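Local coordinates for protein 2-C-methyl-D-erythritol 2,4-cyclodiphosphate synthase (Thermus thermophilus, PDB 1IV3) that converts 4-diphosphocytidyl-2-C-methyl-D-erythritol 2-phosphate to the 2,4-cyclodiphosphate with release of CMP, a metal-dependent step of isoprenoid biosynthesis, at residues E71-E74 / V75-R78. The protein carries 3 engineered substitutions. Numbering follows the deposited sequence.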
loop_
_atom_site.group_PDB
_atom_site.type_symbol
_atom_site.label_atom_id
_atom_site.label_comp_id
_atom_site.label_asym_id
_atom_site.label_seq_id
_atom_site.Cartn_x
_atom_site.Cartn_y
_atom_site.Cartn_z
ATOM N N GLU A 71 -7.083 2.166 -26.336
ATOM C CA GLU A 71 -6.650 3.502 -25.942
ATOM C C GLU A 71 -5.408 3.475 -25.046
ATOM O O GLU A 71 -5.219 2.559 -24.228
ATOM C CB GLU A 71 -7.749 4.251 -25.178
ATOM C CG GLU A 71 -9.008 4.534 -25.981
ATOM C CD GLU A 71 -8.714 5.344 -27.237
ATOM O OE1 GLU A 71 -8.160 6.459 -27.110
ATOM O OE2 GLU A 71 -9.018 4.881 -28.355
ATOM N N ARG A 72 -4.538 4.473 -25.141
ATOM C CA ARG A 72 -3.472 4.657 -24.164
ATOM C C ARG A 72 -4.024 4.838 -22.760
ATOM O O ARG A 72 -5.075 5.444 -22.576
ATOM C CB ARG A 72 -2.665 5.926 -24.424
ATOM C CG ARG A 72 -1.834 6.051 -25.671
ATOM C CD ARG A 72 -0.942 7.289 -25.482
ATOM N NE ARG A 72 -0.237 7.593 -26.716
ATOM C CZ ARG A 72 0.822 8.398 -26.791
ATOM N NH1 ARG A 72 1.305 8.975 -25.706
ATOM N NH2 ARG A 72 1.355 8.578 -27.985
ATOM N N SER A 73 -3.322 4.356 -21.741
ATOM C CA SER A 73 -3.817 4.477 -20.375
ATOM C C SER A 73 -3.989 5.910 -19.884
ATOM O O SER A 73 -4.797 6.202 -18.981
ATOM C CB SER A 73 -2.855 3.701 -19.448
ATOM O OG SER A 73 -2.937 2.315 -19.790
ATOM N N GLU A 74 -3.247 6.866 -20.458
ATOM C CA GLU A 74 -3.462 8.266 -20.088
ATOM C C GLU A 74 -4.889 8.725 -20.385
ATOM O O GLU A 74 -5.439 9.605 -19.719
ATOM C CB GLU A 74 -2.476 9.184 -20.830
ATOM C CG GLU A 74 -2.956 10.637 -20.873
ATOM C CD GLU A 74 -1.942 11.547 -21.544
ATOM O OE1 GLU A 74 -1.065 11.007 -22.257
ATOM O OE2 GLU A 74 -2.037 12.777 -21.338
ATOM N N VAL A 75 -5.543 8.132 -21.385
ATOM C CA VAL A 75 -6.922 8.500 -21.686
ATOM C C VAL A 75 -7.875 8.118 -20.560
ATOM O O VAL A 75 -8.857 8.806 -20.267
ATOM C CB VAL A 75 -7.370 7.806 -22.988
ATOM C CG1 VAL A 75 -8.877 7.857 -23.154
ATOM C CG2 VAL A 75 -6.638 8.457 -24.165
ATOM N N PHE A 76 -7.579 6.998 -19.916
ATOM C CA PHE A 76 -8.353 6.554 -18.770
ATOM C C PHE A 76 -8.100 7.499 -17.601
ATOM O O PHE A 76 -9.031 7.884 -16.907
ATOM C CB PHE A 76 -7.994 5.137 -18.343
ATOM C CG PHE A 76 -8.069 4.163 -19.508
ATOM C CD1 PHE A 76 -8.939 4.404 -20.563
ATOM C CD2 PHE A 76 -7.269 3.030 -19.510
ATOM C CE1 PHE A 76 -8.988 3.522 -21.628
ATOM C CE2 PHE A 76 -7.314 2.146 -20.586
ATOM C CZ PHE A 76 -8.182 2.399 -21.642
ATOM N N LEU A 77 -6.835 7.850 -17.386
ATOM C CA LEU A 77 -6.519 8.722 -16.260
ATOM C C LEU A 77 -7.235 10.056 -16.396
ATOM O O LEU A 77 -7.837 10.581 -15.458
ATOM C CB LEU A 77 -5.000 8.929 -16.179
ATOM C CG LEU A 77 -4.619 9.946 -15.084
ATOM C CD1 LEU A 77 -4.372 9.196 -13.783
ATOM C CD2 LEU A 77 -3.435 10.765 -15.547
ATOM N N ARG A 78 -7.175 10.622 -17.611
ATOM C CA ARG A 78 -7.879 11.887 -17.850
ATOM C C ARG A 78 -9.383 11.760 -17.697
ATOM O O ARG A 78 -10.056 12.680 -17.222
ATOM C CB ARG A 78 -7.529 12.398 -19.257
ATOM C CG ARG A 78 -6.033 12.624 -19.445
ATOM C CD ARG A 78 -5.768 13.564 -20.610
ATOM N NE ARG A 78 -4.376 14.037 -20.653
ATOM C CZ ARG A 78 -4.052 15.288 -20.326
ATOM N NH1 ARG A 78 -5.007 16.119 -19.942
ATOM N NH2 ARG A 78 -2.795 15.701 -20.374
#
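Glu-74 and Arg-78 exemplify the i to i+4 salt bridge, here in the first turn of helix 73-86. Their side chains run alongside one another in the same direction, Glu-74 with CG anti to its nitrogen (chi1 160°) and the chain extended beyond, which brings the carboxylate to the guanidinium edge. There NE of Arg-78 meets Glu-74 OE2 at 2.7 Å on the anti side of the carboxylate, 20° out of its plane, while OE2 itself lies in the guanidinium plane; NH2 of Arg-78 adds a weak, bent bond to OE2 at 3.2 Å. The two flat groups are turned 31° apart. Were Glu-74 an alanine, the Arg-78 guanidinium would probably lose this partner and be freer to swing.

On another side of the turn, the Phe-76 ring has Arg-72 O over the centre of one face, 4.2 Å above its plane, while CB of Glu-71 approaches CE1 obliquely at 3.8 Å. Phe-76 also stacks on Phe-61. Backbone bonds join Val-75 N to Arg-72 O at 3.0 Å and Leu-77 N to Ser-73 O at 3.1 Å. Leu-77 packs on helices 39-50 and 109-120. Ser-73 OG is hydrogen-bonded to OD2 of Asp-36 and to NE2 of His-42, and probably helps orient this magnesium ligand from the second shell. Chemically, a single carboxylate oxygen carries the charge pairing, mainly through NE, which probably helps hold Arg-78 along the helix.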